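Local coordinates for predicted transcriptional regulator (Oenococcus oeni, PDB 3BY6), which is a GntR-family protein that probably binds DNA through a winged helix-turn-helix domain and acts as a transcription regulator, at residues Gln15-Ile20 with Tyr56-Ala61; Asn22-Asp27 with Ala80-Ser85; Asn32-Ser37 with Gly72-Gly77. All blocks are in the same frame, centred on the assembly; numbering follows the deposited sequence.

Contact 1: residues Gln15-Ile20 with Tyr56-Ala61; sequences QLVDRI and YKELEA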
# COMPACT_ATOMS: atom_id res chain seq x y z
N GLN D 15 11.50 -5.47 3.74
CA GLN D 15 10.60 -6.32 2.98
C GLN D 15 10.72 -7.79 3.42
O GLN D 15 9.74 -8.54 3.38
CB GLN D 15 10.84 -6.18 1.49
CG GLN D 15 10.60 -4.73 0.98
CD GLN D 15 10.80 -4.59 -0.51
OE1 GLN D 15 10.45 -5.48 -1.29
NE2 GLN D 15 11.37 -3.45 -0.92
N LEU D 16 11.91 -8.20 3.82
CA LEU D 16 12.11 -9.55 4.32
C LEU D 16 11.58 -9.71 5.75
O LEU D 16 11.01 -10.74 6.07
CB LEU D 16 13.58 -9.95 4.30
CG LEU D 16 13.91 -11.36 4.81
CD1 LEU D 16 13.06 -12.45 4.16
CD2 LEU D 16 15.41 -11.60 4.55
N VAL D 17 11.79 -8.70 6.59
CA VAL D 17 11.13 -8.63 7.91
C VAL D 17 9.62 -8.81 7.71
O VAL D 17 9.00 -9.63 8.41
CB VAL D 17 11.46 -7.28 8.68
CG1 VAL D 17 10.54 -7.05 9.94
CG2 VAL D 17 12.95 -7.20 9.08
N ASP D 18 9.04 -8.09 6.74
CA ASP D 18 7.59 -8.16 6.50
C ASP D 18 7.22 -9.55 6.08
O ASP D 18 6.15 -10.08 6.44
CB ASP D 18 7.12 -7.25 5.36
CG ASP D 18 7.28 -5.74 5.62
OD1 ASP D 18 7.48 -5.28 6.76
OD2 ASP D 18 7.21 -5.00 4.61
N ARG D 19 8.06 -10.14 5.22
CA ARG D 19 7.70 -11.43 4.63
C ARG D 19 7.65 -12.48 5.73
O ARG D 19 6.70 -13.28 5.81
CB ARG D 19 8.70 -11.88 3.55
CG ARG D 19 8.43 -13.26 2.99
CD ARG D 19 9.58 -13.68 2.04
NE ARG D 19 9.26 -14.80 1.15
CZ ARG D 19 8.42 -14.74 0.10
NH1 ARG D 19 7.75 -13.62 -0.18
NH2 ARG D 19 8.23 -15.81 -0.65
N ILE D 20 8.66 -12.47 6.57
CA ILE D 20 8.73 -13.48 7.64
C ILE D 20 7.62 -13.35 8.69
O ILE D 20 7.04 -14.37 9.12
CB ILE D 20 10.15 -13.54 8.27
CG1 ILE D 20 11.11 -14.26 7.29
CG2 ILE D 20 10.10 -14.24 9.62
CD1 ILE D 20 12.59 -14.00 7.50
N TYR D 56 17.10 -10.19 10.22
CA TYR D 56 17.07 -11.05 11.40
C TYR D 56 17.17 -10.24 12.68
O TYR D 56 16.41 -10.45 13.62
CB TYR D 56 18.22 -12.07 11.30
CG TYR D 56 17.89 -13.34 10.52
CD1 TYR D 56 16.75 -13.44 9.70
CD2 TYR D 56 18.75 -14.45 10.57
CE1 TYR D 56 16.48 -14.62 8.97
CE2 TYR D 56 18.47 -15.62 9.88
CZ TYR D 56 17.34 -15.70 9.08
OH TYR D 56 17.08 -16.89 8.40
N LYS D 57 18.09 -9.29 12.69
CA LYS D 57 18.30 -8.39 13.80
C LYS D 57 17.02 -7.59 14.18
O LYS D 57 16.73 -7.42 15.37
CB LYS D 57 19.46 -7.48 13.45
CG LYS D 57 19.83 -6.43 14.48
CD LYS D 57 20.95 -5.54 13.95
CE LYS D 57 21.32 -4.44 14.94
NZ LYS D 57 20.16 -3.54 15.20
N GLU D 58 16.27 -7.14 13.17
CA GLU D 58 15.01 -6.40 13.36
C GLU D 58 13.83 -7.32 13.76
O GLU D 58 12.99 -6.96 14.60
CB GLU D 58 14.67 -5.63 12.07
CG GLU D 58 13.32 -4.86 12.06
CD GLU D 58 13.23 -3.74 13.10
OE1 GLU D 58 14.29 -3.18 13.44
OE2 GLU D 58 12.11 -3.43 13.59
N LEU D 59 13.72 -8.46 13.11
CA LEU D 59 12.73 -9.45 13.53
C LEU D 59 12.94 -9.76 15.03
O LEU D 59 11.99 -9.97 15.75
CB LEU D 59 12.87 -10.77 12.72
CG LEU D 59 11.95 -11.18 11.56
CD1 LEU D 59 10.64 -10.42 11.45
CD2 LEU D 59 12.69 -11.17 10.27
N GLU D 60 14.19 -9.79 15.48
CA GLU D 60 14.46 -10.09 16.88
C GLU D 60 14.05 -8.96 17.84
O GLU D 60 13.45 -9.22 18.90
CB GLU D 60 15.93 -10.47 17.06
CG GLU D 60 16.19 -11.04 18.42
CD GLU D 60 17.44 -11.89 18.48
OE1 GLU D 60 18.21 -11.84 17.48
OE2 GLU D 60 17.63 -12.60 19.51
N ALA D 61 14.34 -7.71 17.45
CA ALA D 61 13.87 -6.50 18.16
C ALA D 61 12.35 -6.45 18.31
O ALA D 61 11.83 -5.96 19.32
CB ALA D 61 14.34 -5.28 17.43
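Leu59 is the residue on which helix 12-25 and the last turns of helix 49-61 meet, and its side chain can be followed atom by atom into the groove between them. From CB, which points at the facing helix, CG is carried to within 4.1 Å of the Ile20 CG2 methyl. There the chain forks. CD1 slides antiparallel to the Val17 side chain, 3.7 Å from Val17 CG1, and also lies against the Val17 carbonyl oxygen. CD2 comes over the backbone, 3.8 Å from Val17 CA, and CD2 also lies 4.0 Å from Ile20 CD1. Both torsions are off the staggered positions (chi1 -102°, chi2 -16°), which sets the fork across Val17 and Ile20. Flanking contacts finish the interface: Val17 CG2 crosses the aliphatic part of Glu58 at 3.8 Å to CB, while Glu58 OE2 is hydrogen-bonded to Gln62. Ile20 CD1 touches the edge of the Tyr56 ring, 4.2 Å from CE1; the Tyr56 hydroxyl is engaged instead by Thr41 and the Pro36 carbonyl. No hydrogen bond joins the two segments, whose axes cross at -52° and approach to 9.3 Å. Such an apolar crossing, with Leu16 reaching helix 38-45 beside it, is part of the three-helix core of a GntR-type winged helix-turn-helix domain, in which helix 49-61 by its position probably corresponds to the recognition helix.

Contact 2: residues Asn22-Asp27 with Ala80-Ser85; sequences NEVATD and ASVKNS
Asn22 opens the last turn of helix 12-25, and its carbonyl oxygen accepts two donors from Thr26, the backbone N and the hydroxyl OG1. The contact proper starts at Val24. With CG1 anti to its backbone N, this residue sets one methyl crosswise against its counterpart on the other helix, 3.8 Å separating Val24 CG1 from Val82 CG1. The Val24 carbonyl is busier: it accepts the backbone N of Asp27, has Lys83 CE at 3.6 Å from its oxygen, and takes a hydrogen bond of 2.7 Å from a water that in turn accepts weakly from Lys83 NZ. Ala25 has the closest backbone approach, its CA lying 4.6 Å from Lys83 CA. Here the end of the first helix of the winged domain abuts the start of helix 79-103, the long helix leading into the two-helix C-terminal part, an arrangement consistent with the small YtrA-like GntR regulators; Glu100 and Lys103 of the second subunit pack on Asn22 and Thr26. Lys83 CG lies 3.5 Å from the Ala25 carbonyl oxygen, and beyond CG the chain is extended and runs over the Ala25 and Val24 carbonyl oxygens. Thr26 is the first residue to leave helical geometry. Asp27 follows in the left-handed region and offers OD1 to Lys83 NZ in a long salt bridge of 4.0 Å, the same oxygen also being hydrogen-bonded to Ser30.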
# COMPACT_ATOMS: atom_id res chain seq x y z
N ASN D 22 4.67 -12.24 8.19
CA ASN D 22 3.41 -12.68 7.61
C ASN D 22 3.31 -14.21 7.59
O ASN D 22 2.23 -14.77 7.80
CB ASN D 22 3.21 -12.09 6.23
CG ASN D 22 1.74 -12.15 5.79
OD1 ASN D 22 1.40 -12.81 4.80
ND2 ASN D 22 0.87 -11.46 6.53
N GLU D 23 4.44 -14.87 7.34
CA GLU D 23 4.49 -16.33 7.38
C GLU D 23 4.18 -16.84 8.78
O GLU D 23 3.48 -17.84 8.94
CB GLU D 23 5.86 -16.84 6.94
CG GLU D 23 6.05 -16.66 5.44
CD GLU D 23 7.39 -17.16 4.93
OE1 GLU D 23 8.31 -17.41 5.74
OE2 GLU D 23 7.50 -17.28 3.70
N VAL D 24 4.71 -16.13 9.78
CA VAL D 24 4.40 -16.42 11.16
C VAL D 24 2.91 -16.14 11.35
O VAL D 24 2.15 -17.05 11.69
CB VAL D 24 5.22 -15.58 12.13
CG1 VAL D 24 4.77 -15.85 13.56
CG2 VAL D 24 6.71 -15.87 11.98
N ALA D 25 2.48 -14.92 11.04
CA ALA D 25 1.09 -14.56 11.20
C ALA D 25 0.17 -15.61 10.58
O ALA D 25 -0.86 -15.91 11.16
CB ALA D 25 0.82 -13.19 10.60
N THR D 26 0.51 -16.16 9.42
CA THR D 26 -0.38 -17.10 8.73
C THR D 26 -0.04 -18.60 8.94
O THR D 26 -0.57 -19.45 8.25
CB THR D 26 -0.42 -16.79 7.23
OG1 THR D 26 0.91 -16.80 6.70
CG2 THR D 26 -1.04 -15.42 7.00
N ASP D 27 0.80 -18.90 9.93
CA ASP D 27 1.17 -20.29 10.29
C ASP D 27 2.00 -21.02 9.22
O ASP D 27 2.12 -22.22 9.23
CB ASP D 27 -0.07 -21.09 10.70
CG ASP D 27 0.27 -22.33 11.58
OD1 ASP D 27 1.05 -22.21 12.57
OD2 ASP D 27 -0.27 -23.44 11.26
N ALA D 80 0.99 -15.90 18.96
CA ALA D 80 -0.38 -15.32 19.10
C ALA D 80 -0.27 -13.79 19.22
O ALA D 80 -1.10 -13.07 18.73
CB ALA D 80 -1.13 -15.92 20.26
N SER D 81 0.81 -13.31 19.86
CA SER D 81 1.10 -11.88 19.94
C SER D 81 1.30 -11.25 18.56
O SER D 81 0.72 -10.21 18.22
CB SER D 81 2.35 -11.67 20.79
OG SER D 81 2.49 -10.32 21.18
N VAL D 82 2.18 -11.87 17.80
CA VAL D 82 2.43 -11.54 16.42
C VAL D 82 1.18 -11.58 15.52
O VAL D 82 1.01 -10.72 14.64
CB VAL D 82 3.48 -12.55 15.81
CG1 VAL D 82 3.71 -12.24 14.28
CG2 VAL D 82 4.78 -12.50 16.60
N LYS D 83 0.34 -12.60 15.71
CA LYS D 83 -0.91 -12.72 14.93
C LYS D 83 -1.79 -11.53 15.22
O LYS D 83 -2.30 -10.88 14.30
CB LYS D 83 -1.62 -14.03 15.23
CG LYS D 83 -0.84 -15.16 14.60
CD LYS D 83 -1.28 -16.60 14.89
CE LYS D 83 -0.19 -17.57 14.35
NZ LYS D 83 -0.64 -18.97 14.19
N ASN D 84 -1.87 -11.19 16.50
CA ASN D 84 -2.67 -10.01 16.94
C ASN D 84 -2.18 -8.64 16.39
O ASN D 84 -2.98 -7.85 15.96
CB ASN D 84 -2.72 -9.94 18.46
CG ASN D 84 -3.77 -10.83 19.04
OD1 ASN D 84 -4.67 -11.30 18.32
ND2 ASN D 84 -3.67 -11.07 20.34
N SER D 85 -0.87 -8.40 16.37
CA SER D 85 -0.35 -7.16 15.81
C SER D 85 -0.51 -7.18 14.31
O SER D 85 -0.85 -6.17 13.70
CB SER D 85 1.13 -6.97 16.16
OG SER D 85 1.41 -7.19 17.52
O HOH W 1 2.56 -19.15 13.40

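Contact 3: residues Asn32-Ser37 with Gly72-Gly77; sequences NDQLPS and GTFITG
Two straight backbone bonds hold Asn32-Ser37 against Gly72-Gly77, and they bracket the antiparallel non-hydrogen-bonded pair Gln34-Phe74. On one side Leu35 N donates to Thr73 O over 2.7 Å, nearly linear at 171°; on the other Ile75 N donates to Asp33 O over 2.8 Å. In both cases the donor lies in the plane of the carbonyl. Further along, the geometry loosens. Asn32 N spreads its hydrogen between two carbonyls: a better-aimed bond of 3.2 Å to Thr76 O, arriving 58° above that carbonyl plane, and a weak one of 3.0 Å to Ile75 O. Ile75 O receives additional help from a water, which also accepts from the Asn32 side-chain ND2 at 3.0 Å. Phe74 spends its backbone on the other neighbour, bonding to Arg66. Polar side-chain ends look elsewhere too: Asp33 OD2 accepts from Ser30 N, Gln34 NE2 makes a weak hydrogen bond to Lys71 O, Thr73 OG1 pairs with the Thr67 hydroxyl, and Thr76 OG1 is bonded to Asn78 N.

On the face of Gln34 and Phe74, the extended glutamine runs obliquely along the ring, with amide and ring planes 29° apart and Gln34 CB 3.6 Å from Phe74 CE1. The Asn32 carbonyl oxygen meets the edge of the same ring, 3.2 Å from Phe74 CD1. On the other face Leu35 CD2 rests on Thr73 CG2. Ile75 crosses Leu35 at about a right angle, the two pressed tightly, CD1 to CD1 at 3.2 Å, over Ile65. Ser37 ends the segment as N-cap of helix 38-45. The short, weakly bonded strand 34-35 thus pairs with 72-75, and the 65-68/72-75 hairpin forms the wing of the winged-helix fold.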
# COMPACT_ATOMS: atom_id res chain seq x y z
N ASN D 32 8.40 -21.54 17.51
CA ASN D 32 9.64 -22.28 17.79
C ASN D 32 10.31 -22.98 16.58
O ASN D 32 11.34 -23.63 16.74
CB ASN D 32 9.43 -23.25 18.96
CG ASN D 32 8.69 -22.58 20.14
OD1 ASN D 32 7.57 -23.00 20.51
ND2 ASN D 32 9.29 -21.52 20.69
N ASP D 33 9.75 -22.82 15.38
CA ASP D 33 10.34 -23.38 14.17
C ASP D 33 11.73 -22.80 14.04
O ASP D 33 11.94 -21.60 14.23
CB ASP D 33 9.51 -23.02 12.92
CG ASP D 33 8.32 -23.97 12.69
OD1 ASP D 33 8.25 -24.99 13.36
OD2 ASP D 33 7.48 -23.69 11.80
N GLN D 34 12.69 -23.65 13.69
CA GLN D 34 14.02 -23.18 13.41
C GLN D 34 14.06 -22.48 12.05
O GLN D 34 13.49 -22.95 11.07
CB GLN D 34 15.05 -24.31 13.46
CG GLN D 34 16.46 -23.76 13.23
CD GLN D 34 17.57 -24.60 13.80
OE1 GLN D 34 17.39 -25.78 14.13
NE2 GLN D 34 18.74 -23.99 13.94
N LEU D 35 14.75 -21.35 12.01
CA LEU D 35 14.89 -20.56 10.80
C LEU D 35 16.23 -20.96 10.19
O LEU D 35 17.16 -21.29 10.95
CB LEU D 35 14.92 -19.08 11.18
CG LEU D 35 14.06 -18.08 10.42
CD1 LEU D 35 12.63 -18.60 10.31
CD2 LEU D 35 14.13 -16.73 11.11
N PRO D 36 16.33 -20.98 8.83
CA PRO D 36 17.62 -21.14 8.16
C PRO D 36 18.67 -20.14 8.64
O PRO D 36 18.33 -19.11 9.20
CB PRO D 36 17.30 -20.87 6.68
CG PRO D 36 15.89 -21.03 6.52
CD PRO D 36 15.22 -20.89 7.87
N SER D 37 19.95 -20.44 8.37
CA SER D 37 21.01 -19.47 8.64
C SER D 37 20.85 -18.25 7.72
O SER D 37 20.12 -18.30 6.73
CB SER D 37 22.42 -20.10 8.48
OG SER D 37 22.72 -20.45 7.15
N GLY D 72 20.76 -21.91 17.28
CA GLY D 72 20.11 -21.43 16.08
C GLY D 72 19.30 -20.18 16.27
O GLY D 72 19.42 -19.50 17.28
N THR D 73 18.51 -19.86 15.24
CA THR D 73 17.53 -18.78 15.23
C THR D 73 16.20 -19.45 15.01
O THR D 73 16.06 -20.31 14.12
CB THR D 73 17.75 -17.80 14.06
OG1 THR D 73 19.09 -17.29 14.12
CG2 THR D 73 16.74 -16.65 14.07
N PHE D 74 15.23 -19.02 15.82
CA PHE D 74 13.96 -19.72 15.95
C PHE D 74 12.86 -18.70 15.94
O PHE D 74 13.03 -17.63 16.46
CB PHE D 74 13.90 -20.50 17.29
CG PHE D 74 14.85 -21.64 17.37
CD1 PHE D 74 14.48 -22.89 16.97
CD2 PHE D 74 16.14 -21.45 17.85
CE1 PHE D 74 15.36 -23.94 17.05
CE2 PHE D 74 17.02 -22.49 17.91
CZ PHE D 74 16.62 -23.73 17.51
N ILE D 75 11.73 -19.05 15.35
CA ILE D 75 10.50 -18.28 15.52
C ILE D 75 10.17 -18.23 17.03
O ILE D 75 10.35 -19.22 17.73
CB ILE D 75 9.32 -18.90 14.75
CG1 ILE D 75 9.69 -19.11 13.26
CG2 ILE D 75 8.07 -18.02 14.89
CD1 ILE D 75 10.46 -17.92 12.59
N THR D 76 9.73 -17.06 17.51
CA THR D 76 9.24 -16.88 18.88
C THR D 76 8.22 -17.98 19.29
O THR D 76 7.55 -18.59 18.45
CB THR D 76 8.60 -15.45 19.03
OG1 THR D 76 8.33 -15.16 20.42
CG2 THR D 76 7.33 -15.35 18.17
N GLY D 77 8.14 -18.24 20.58
CA GLY D 77 7.02 -18.97 21.16
C GLY D 77 5.77 -18.12 21.25
O GLY D 77 4.67 -18.64 21.36
O HOH W 2 12.00 -20.27 20.37

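Overall arrangement
From the N terminus, helix 12-25 serves two contacts in succession. Its middle, 15-20, starts the loop that contact 1 closes at helix 49-61; its end starts the longer one that contact 2 closes at helix 79-103, so the two loops cross. Strand 34-35 follows and opens contact 3, closed by strand 72-75: this loop crosses that of contact 1 and lies wholly within that of contact 2. In space contact 3 touches both others, Tyr56 CE1 of contact 1 packing on Leu35 CD2 and Val24 of contact 2 on Ile75, whereas contacts 1 and 2 share helix 12-25. Helical core, the sheet with its wing and the C-terminal helix are thereby tied together.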